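Local atomic coordinates of PspGI restriction endonuclease (Pyrococcus sp. GI-H, PDB entry 3BM3), a protein that probably cuts double-stranded DNA at a specific site as a type II restriction endonuclease, flipping bases in its bound substrate. Residues W167-R178 and Y199-D210. The protein carries 2 engineered substitutions. Numbering follows the deposited sequence. Where two conformers were deposited one is given.
Sequences WREAVGEAQILR and YSAIAMLDNGID. With nucleotides of chain B.
With CG lodged between its backbone N and carbonyl carbon (chi1 62°), W167 swings its indole onto helix 199-206, while R178, extended from CG to NE, stretches its guanidinium to G208 and D210. Helices 167-178 and 199-206 run parallel, axes 10.0 Å apart at closest approach, as neighbours on the mixed sheet of the PDDEXK nuclease core; A170, M204 and I209 also touch strand 186-191, which links the two helices in the chain. W167 is the knob among Y199, S200, A203 and M204: S200 CB lies over its five-membered ring, 3.4 Å from the centroid, a CH-pi contact that a small residue permits. M204, a selenomethionine in one of two conformers, brings CG to indole CE3, its selenium oblique to the ring. W167 CZ2 also covers one face of the R168 guanidinium, whose NH1 donates almost straight (174°) to OP2 of DA4 of chain B; R168 NE pairs with E135 of the second subunit. An alanine in place of W167 is likely to open a gap among its four neighbours and leave R168 held by its polar bonds alone. Further along, V171 CG2 packs on I209 CD1 at 3.7 Å. G208 suits the turn because its positive phi (102°) would jam a CB against the preceding carbonyl. Its own O takes two bonds from R178, from NE in the carbonyl plane and from NH2 above it, while NH2 also forms a salt bridge, its hydrogen bond weak, with D210 OD2 at 2.8 Å.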
ATOM      1  N   TRP C 167       5.528   3.329  -0.208  1.00  9.07           N
ATOM      2  CA  TRP C 167       6.537   3.888  -1.092  1.00  9.45           C
ATOM      3  C   TRP C 167       6.959   2.912  -2.168  1.00  8.75           C
ATOM      4  O   TRP C 167       7.330   3.331  -3.240  1.00  9.98           O
ATOM      5  CB  TRP C 167       7.761   4.341  -0.320  1.00 10.41           C
ATOM      6  CG  TRP C 167       8.475   3.334   0.399  1.00  9.71           C
ATOM      7  CD1 TRP C 167       8.271   2.960   1.706  1.00 11.45           C
ATOM      8  CD2 TRP C 167       9.560   2.572  -0.070  1.00  8.52           C
ATOM      9  NE1 TRP C 167       9.171   2.001   2.063  1.00 10.67           N
ATOM     10  CE2 TRP C 167       9.979   1.742   0.986  1.00  8.77           C
ATOM     11  CE3 TRP C 167      10.232   2.500  -1.297  1.00 11.37           C
ATOM     12  CZ2 TRP C 167      11.040   0.852   0.847  1.00 11.56           C
ATOM     13  CZ3 TRP C 167      11.294   1.652  -1.412  1.00 10.03           C
ATOM     14  CH2 TRP C 167      11.672   0.808  -0.368  1.00  9.74           C
ATOM     15  N   ARG C 168       6.917   1.607  -1.888  1.00  9.23           N
ATOM     16  CA  ARG C 168       7.282   0.652  -2.935  1.00  9.69           C
ATOM     17  C   ARG C 168       6.320   0.719  -4.129  1.00  9.90           C
ATOM     18  O   ARG C 168       6.687   0.323  -5.212  1.00 10.66           O
ATOM     19  CB  ARG C 168       7.398  -0.763  -2.406  1.00  9.35           C
ATOM     20  CG  ARG C 168       8.583  -0.934  -1.478  1.00 10.76           C
ATOM     21  CD  ARG C 168       8.863  -2.394  -1.227  1.00 12.14           C
ATOM     22  NE  ARG C 168       9.990  -2.570  -0.316  1.00 13.32           N
ATOM     23  CZ  ARG C 168       9.927  -2.392   0.991  1.00 13.85           C
ATOM     24  NH1 ARG C 168       8.760  -2.114   1.585  1.00 12.03           N
ATOM     25  NH2 ARG C 168      11.010  -2.557   1.739  1.00 13.35           N
ATOM     26  N   GLU C 169       5.087   1.208  -3.916  1.00  9.23           N
ATOM     27  CA  GLU C 169       4.153   1.436  -4.994  1.00  9.48           C
ATOM     28  C   GLU C 169       4.742   2.408  -5.992  1.00  9.84           C
ATOM     29  O   GLU C 169       4.571   2.251  -7.179  1.00  9.60           O
ATOM     30  CB  GLU C 169       2.840   1.982  -4.514  1.00 10.05           C
ATOM     31  CG  GLU C 169       2.070   0.984  -3.664  1.00 10.95           C
ATOM     32  CD  GLU C 169       0.774   1.524  -3.128  1.00  9.57           C
ATOM     33  OE1 GLU C 169       0.527   2.741  -3.254  1.00 11.67           O
ATOM     34  OE2 GLU C 169       0.025   0.682  -2.601  1.00 11.59           O
ATOM     35  N   ALA C 170       5.442   3.415  -5.471  1.00  9.49           N
ATOM     36  CA  ALA C 170       6.034   4.440  -6.332  1.00 10.31           C
ATOM     37  C   ALA C 170       7.176   3.842  -7.134  1.00 10.37           C
ATOM     38  O   ALA C 170       7.316   4.149  -8.327  1.00 10.76           O
ATOM     39  CB  ALA C 170       6.511   5.594  -5.500  1.00 11.07           C
ATOM     40  N   VAL C 171       7.965   2.969  -6.508  1.00  9.80           N
ATOM     41  CA  VAL C 171       9.067   2.279  -7.172  1.00 10.27           C
ATOM     42  C   VAL C 171       8.451   1.417  -8.271  1.00 10.63           C
ATOM     43  O   VAL C 171       8.905   1.417  -9.385  1.00 10.84           O
ATOM     44  CB  VAL C 171       9.898   1.436  -6.222  1.00 10.93           C
ATOM     45  CG1 VAL C 171      10.986   0.643  -6.980  1.00 11.59           C
ATOM     46  CG2 VAL C 171      10.547   2.287  -5.100  1.00 11.08           C
ATOM     47  N   GLY C 172       7.338   0.770  -7.956  1.00  9.43           N
ATOM     48  CA  GLY C 172       6.613  -0.065  -8.917  1.00 10.08           C
ATOM     49  C   GLY C 172       6.123   0.745 -10.085  1.00 10.07           C
ATOM     50  O   GLY C 172       6.331   0.388 -11.249  1.00 11.01           O
ATOM     51  N   GLU C 173       5.456   1.859  -9.792  1.00 10.09           N
ATOM     52  CA  GLU C 173       4.952   2.738 -10.816  1.00 10.98           C
ATOM     53  C   GLU C 173       6.093   3.233 -11.730  1.00 10.62           C
ATOM     54  O   GLU C 173       6.014   3.216 -12.962  1.00 10.78           O
ATOM     55  CB  GLU C 173       4.214   3.912 -10.186  1.00 11.28           C
ATOM     56  CG  GLU C 173       3.656   4.829 -11.198  1.00 13.41           C
ATOM     57  CD  GLU C 173       2.903   5.986 -10.615  1.00 17.03           C
ATOM     58  OE1 GLU C 173       2.722   6.034  -9.385  1.00 19.88           O
ATOM     59  OE2 GLU C 173       2.541   6.873 -11.401  1.00 21.65           O
ATOM     60  N   ALA C 174       7.163   3.658 -11.093  1.00 11.21           N
ATOM     61  CA  ALA C 174       8.337   4.177 -11.803  1.00 11.36           C
ATOM     62  C   ALA C 174       8.888   3.102 -12.730  1.00 11.22           C
ATOM     63  O   ALA C 174       9.270   3.390 -13.870  1.00 12.44           O
ATOM     64  CB  ALA C 174       9.402   4.656 -10.796  1.00 12.15           C
ATOM     65  N   GLN C 175       8.928   1.866 -12.258  1.00 11.01           N
ATOM     66  CA  GLN C 175       9.485   0.784 -13.068  1.00 11.61           C
ATOM     67  C   GLN C 175       8.607   0.564 -14.293  1.00 12.06           C
ATOM     68  O   GLN C 175       9.095   0.450 -15.411  1.00 11.45           O
ATOM     69  CB  GLN C 175       9.580  -0.492 -12.229  1.00 12.40           C
ATOM     70  CG  GLN C 175       9.639  -1.794 -13.026  1.00 13.92           C
ATOM     71  CD  GLN C 175      10.800  -1.849 -14.000  1.00 18.50           C
ATOM     72  OE1 GLN C 175      11.838  -1.178 -13.785  1.00 20.77           O
ATOM     73  NE2 GLN C 175      10.637  -2.650 -15.098  1.00 15.52           N
ATOM     74  N   ILE C 176       7.301   0.517 -14.077  1.00 11.39           N
ATOM     75  CA  ILE C 176       6.376   0.320 -15.181  1.00 11.72           C
ATOM     76  C   ILE C 176       6.545   1.422 -16.232  1.00 11.71           C
ATOM     77  O   ILE C 176       6.632   1.151 -17.422  1.00 12.80           O
ATOM     78  CB  ILE C 176       4.943   0.258 -14.689  1.00 11.74           C
ATOM     79  CG1 ILE C 176       4.789  -1.001 -13.807  1.00 12.51           C
ATOM     80  CG2 ILE C 176       3.945   0.186 -15.850  1.00 12.74           C
ATOM     81  CD1 ILE C 176       3.510  -0.924 -12.931  1.00 10.73           C
ATOM     82  N   LEU C 177       6.665   2.662 -15.763  1.00 10.88           N
ATOM     83  CA  LEU C 177       6.823   3.828 -16.640  1.00 11.60           C
ATOM     84  C   LEU C 177       8.183   3.846 -17.323  1.00 11.72           C
ATOM     85  O   LEU C 177       8.267   4.113 -18.520  1.00 12.35           O
ATOM     86  CB  LEU C 177       6.618   5.078 -15.820  1.00 11.81           C
ATOM     87  CG  LEU C 177       5.135   5.300 -15.473  1.00 11.57           C
ATOM     88  CD1 LEU C 177       5.018   6.411 -14.439  1.00 14.34           C
ATOM     89  CD2 LEU C 177       4.299   5.588 -16.739  1.00 14.04           C
ATOM     90  N   ARG C 178       9.229   3.516 -16.583  1.00 11.88           N
ATOM     91  CA  ARG C 178      10.575   3.455 -17.161  1.00 12.63           C
ATOM     92  C   ARG C 178      10.695   2.358 -18.186  1.00 14.00           C
ATOM     93  O   ARG C 178      11.381   2.516 -19.223  1.00 13.90           O
ATOM     94  CB  ARG C 178      11.615   3.304 -16.074  1.00 13.63           C
ATOM     95  CG  ARG C 178      11.797   4.570 -15.362  1.00 15.67           C
ATOM     96  CD  ARG C 178      12.886   4.548 -14.342  1.00 19.50           C
ATOM     97  NE  ARG C 178      12.716   5.754 -13.547  1.00 24.14           N
ATOM     98  CZ  ARG C 178      13.140   6.976 -13.901  1.00 25.05           C
ATOM     99  NH1 ARG C 178      13.829   7.171 -15.028  1.00 23.67           N
ATOM    100  NH2 ARG C 178      12.897   8.009 -13.110  1.00 21.52           N
ATOM    101  N   TYR C 199      15.777   4.278   4.611  1.00 11.55           N
ATOM    102  CA  TYR C 199      15.849   3.185   3.644  1.00 11.85           C
ATOM    103  C   TYR C 199      14.966   3.515   2.458  1.00 10.56           C
ATOM    104  O   TYR C 199      15.378   3.340   1.317  1.00 10.74           O
ATOM    105  CB  TYR C 199      15.459   1.844   4.228  1.00 12.14           C
ATOM    106  CG  TYR C 199      15.468   0.747   3.218  1.00 12.10           C
ATOM    107  CD1 TYR C 199      16.654   0.242   2.736  1.00 12.26           C
ATOM    108  CD2 TYR C 199      14.275   0.183   2.753  1.00 12.12           C
ATOM    109  CE1 TYR C 199      16.664  -0.764   1.779  1.00 13.04           C
ATOM    110  CE2 TYR C 199      14.279  -0.827   1.842  1.00 13.70           C
ATOM    111  CZ  TYR C 199      15.472  -1.298   1.336  1.00 12.15           C
ATOM    112  OH  TYR C 199      15.438  -2.321   0.422  1.00 12.67           O
ATOM    113  N   SER C 200      13.748   3.997   2.735  1.00 10.45           N
ATOM    114  CA  SER C 200      12.815   4.236   1.653  1.00 10.96           C
ATOM    115  C   SER C 200      13.395   5.277   0.704  1.00 11.53           C
ATOM    116  O   SER C 200      13.295   5.136  -0.513  1.00 11.53           O
ATOM    117  CB  SER C 200      11.442   4.611   2.191  1.00 10.83           C
ATOM    118  OG  SER C 200      11.402   5.881   2.764  1.00 12.37           O
ATOM    119  N   ALA C 201      14.034   6.296   1.270  1.00 11.34           N
ATOM    120  CA  ALA C 201      14.607   7.386   0.457  1.00 11.32           C
ATOM    121  C   ALA C 201      15.698   6.815  -0.441  1.00 11.50           C
ATOM    122  O   ALA C 201      15.717   7.001  -1.663  1.00 11.83           O
ATOM    123  CB  ALA C 201      15.142   8.493   1.355  1.00 11.20           C
ATOM    124  N   ILE C 202      16.628   6.112   0.184  0.50 11.25           N
ATOM    125  CA  ILE C 202      17.785   5.569  -0.529  0.50 11.25           C
ATOM    126  C   ILE C 202      17.365   4.548  -1.587  0.50 11.12           C
ATOM    127  O   ILE C 202      17.757   4.630  -2.738  0.50 10.74           O
ATOM    128  CB  ILE C 202      18.784   4.966   0.464  0.50 11.59           C
ATOM    129  CG1 ILE C 202      19.330   6.080   1.367  0.50 11.59           C
ATOM    130  CG2 ILE C 202      19.901   4.272  -0.280  0.50 11.80           C
ATOM    131  CD1 ILE C 202      20.211   5.563   2.479  0.50 12.16           C
ATOM    132  N   ALA C 203      16.558   3.570  -1.188  1.00 11.25           N
ATOM    133  CA  ALA C 203      16.072   2.556  -2.113  1.00 11.77           C
ATOM    134  C   ALA C 203      15.314   3.203  -3.291  1.00 10.79           C
ATOM    135  O   ALA C 203      15.513   2.848  -4.413  1.00 11.96           O
ATOM    136  CB  ALA C 203      15.179   1.549  -1.369  1.00 12.64           C
HETATM  137  N   MSE C 204      14.445   4.166  -3.011  0.50 11.39           N
HETATM  138  CA  MSE C 204      13.738   4.857  -4.080  0.50 11.92           C
HETATM  139  C   MSE C 204      14.724   5.480  -5.059  0.50 11.15           C
HETATM  140  O   MSE C 204      14.662   5.240  -6.264  0.50 12.34           O
HETATM  141  CB  MSE C 204      12.829   5.938  -3.520  0.50 12.05           C
HETATM  142  CG  MSE C 204      11.717   5.364  -2.718  0.50 14.77           C
HETATM  143 SE   MSE C 204      10.334   6.674  -2.367  0.50 20.61          SE
HETATM  144  CE  MSE C 204       8.992   5.865  -3.523  0.50 25.14           C
ATOM    145  N   LEU C 205      15.649   6.260  -4.522  1.00 11.60           N
ATOM    146  CA  LEU C 205      16.576   6.983  -5.373  1.00 11.38           C
ATOM    147  C   LEU C 205      17.474   6.057  -6.221  1.00 11.95           C
ATOM    148  O   LEU C 205      17.981   6.457  -7.294  1.00 12.99           O
ATOM    149  CB  LEU C 205      17.401   7.957  -4.553  1.00 11.50           C
ATOM    150  CG  LEU C 205      16.584   9.066  -3.941  1.00 10.78           C
ATOM    151  CD1 LEU C 205      17.465   9.789  -2.968  1.00 11.35           C
ATOM    152  CD2 LEU C 205      16.074  10.018  -5.047  1.00 11.55           C
ATOM    153  N   ASP C 206      17.701   4.843  -5.738  1.00 11.16           N
ATOM    154  CA  ASP C 206      18.488   3.863  -6.446  1.00 11.63           C
ATOM    155  C   ASP C 206      17.666   3.047  -7.404  1.00 12.26           C
ATOM    156  O   ASP C 206      18.211   2.248  -8.175  1.00 13.28           O
ATOM    157  CB  ASP C 206      19.197   2.962  -5.444  1.00 12.03           C
ATOM    158  CG  ASP C 206      20.442   3.598  -4.877  1.00 13.65           C
ATOM    159  OD1 ASP C 206      21.018   4.513  -5.526  1.00 16.76           O
ATOM    160  OD2 ASP C 206      20.861   3.159  -3.794  1.00 17.01           O
ATOM    161  N   ASN C 207      16.349   3.263  -7.369  1.00 12.77           N
ATOM    162  CA  ASN C 207      15.399   2.403  -8.072  1.00 12.83           C
ATOM    163  C   ASN C 207      14.281   3.152  -8.776  1.00 14.39           C
ATOM    164  O   ASN C 207      13.121   2.733  -8.755  1.00 15.17           O
ATOM    165  CB  ASN C 207      14.877   1.334  -7.129  1.00 13.33           C
ATOM    166  CG  ASN C 207      15.938   0.349  -6.771  1.00 11.96           C
ATOM    167  OD1 ASN C 207      16.255  -0.523  -7.563  1.00 13.96           O
ATOM    168  ND2 ASN C 207      16.526   0.510  -5.609  1.00 12.12           N
ATOM    169  N   GLY C 208      14.656   4.225  -9.467  1.00 13.30           N
ATOM    170  CA  GLY C 208      13.780   4.846 -10.429  1.00 13.88           C
ATOM    171  C   GLY C 208      13.062   6.102 -10.025  1.00 13.88           C
ATOM    172  O   GLY C 208      12.324   6.684 -10.832  1.00 14.10           O
ATOM    173  N   ILE C 209      13.302   6.542  -8.805  1.00 12.26           N
ATOM    174  CA  ILE C 209      12.736   7.786  -8.330  1.00 12.68           C
ATOM    175  C   ILE C 209      13.858   8.803  -8.389  1.00 11.64           C
ATOM    176  O   ILE C 209      14.930   8.591  -7.818  1.00 12.36           O
ATOM    177  CB  ILE C 209      12.142   7.653  -6.930  1.00 13.48           C
ATOM    178  CG1 ILE C 209      10.871   6.799  -6.982  1.00 17.06           C
ATOM    179  CG2 ILE C 209      11.766   9.008  -6.386  1.00 12.81           C
ATOM    180  CD1 ILE C 209      11.101   5.390  -7.062  1.00 21.23           C
ATOM    181  N   ASP C 210      13.614   9.887  -9.106  1.00 11.29           N
ATOM    182  CA  ASP C 210      14.652  10.899  -9.294  1.00 11.32           C
ATOM    183  C   ASP C 210      14.881  11.811  -8.138  1.00 11.35           C
ATOM    184  O   ASP C 210      15.998  12.237  -7.919  1.00 12.68           O
ATOM    185  CB  ASP C 210      14.359  11.730 -10.521  1.00 12.20           C
ATOM    186  CG  ASP C 210      14.349  10.894 -11.726  1.00 15.05           C
ATOM    187  OD1 ASP C 210      15.455  10.436 -12.121  1.00 18.80           O
ATOM    188  OD2 ASP C 210      13.258  10.598 -12.209  1.00 14.97           O
TER
ATOM    189  P    DA B   4       8.893  -2.995   5.103  1.00 19.85           P
ATOM    190  OP1  DA B   4      10.014  -3.620   4.357  1.00 22.60           O
ATOM    191  OP2  DA B   4       8.421  -1.640   4.729  1.00 16.71           O
ATOM    192  O5'  DA B   4       7.673  -4.000   5.020  1.00 19.33           O
ATOM    193  C5'  DA B   4       7.742  -5.248   5.693  1.00 18.22           C
ATOM    194  C4'  DA B   4       6.350  -5.739   5.995  1.00 14.29           C
ATOM    195  O4'  DA B   4       5.790  -5.010   7.112  1.00 15.73           O
ATOM    196  C3'  DA B   4       5.387  -5.537   4.830  1.00 13.83           C
ATOM    197  O3'  DA B   4       4.575  -6.690   4.731  1.00 13.76           O
ATOM    198  C2'  DA B   4       4.582  -4.314   5.239  1.00 14.44           C
ATOM    199  C1'  DA B   4       4.532  -4.464   6.749  1.00 14.00           C
ATOM    200  N9   DA B   4       4.375  -3.206   7.474  1.00 12.19           N
ATOM    201  C8   DA B   4       5.051  -2.026   7.279  1.00 11.61           C
ATOM    202  N7   DA B   4       4.709  -1.077   8.112  1.00 13.97           N
ATOM    203  C5   DA B   4       3.738  -1.670   8.910  1.00 11.92           C
ATOM    204  C6   DA B   4       2.986  -1.190   9.989  1.00 16.48           C
ATOM    205  N6   DA B   4       3.103   0.046  10.475  1.00 17.27           N
ATOM    206  N1   DA B   4       2.099  -2.037  10.563  1.00 16.47           N
ATOM    207  C2   DA B   4       1.991  -3.281  10.070  1.00 15.21           C
ATOM    208  N3   DA B   4       2.649  -3.848   9.058  1.00  9.98           N
ATOM    209  C4   DA B   4       3.517  -2.977   8.520  1.00 12.43           C
TER
HETATM  210  O   HOH W   1      11.569   1.714 -10.363  1.00 19.42           O
HETATM  211  O   HOH W   2      15.399   9.756 -14.646  1.00 26.36           O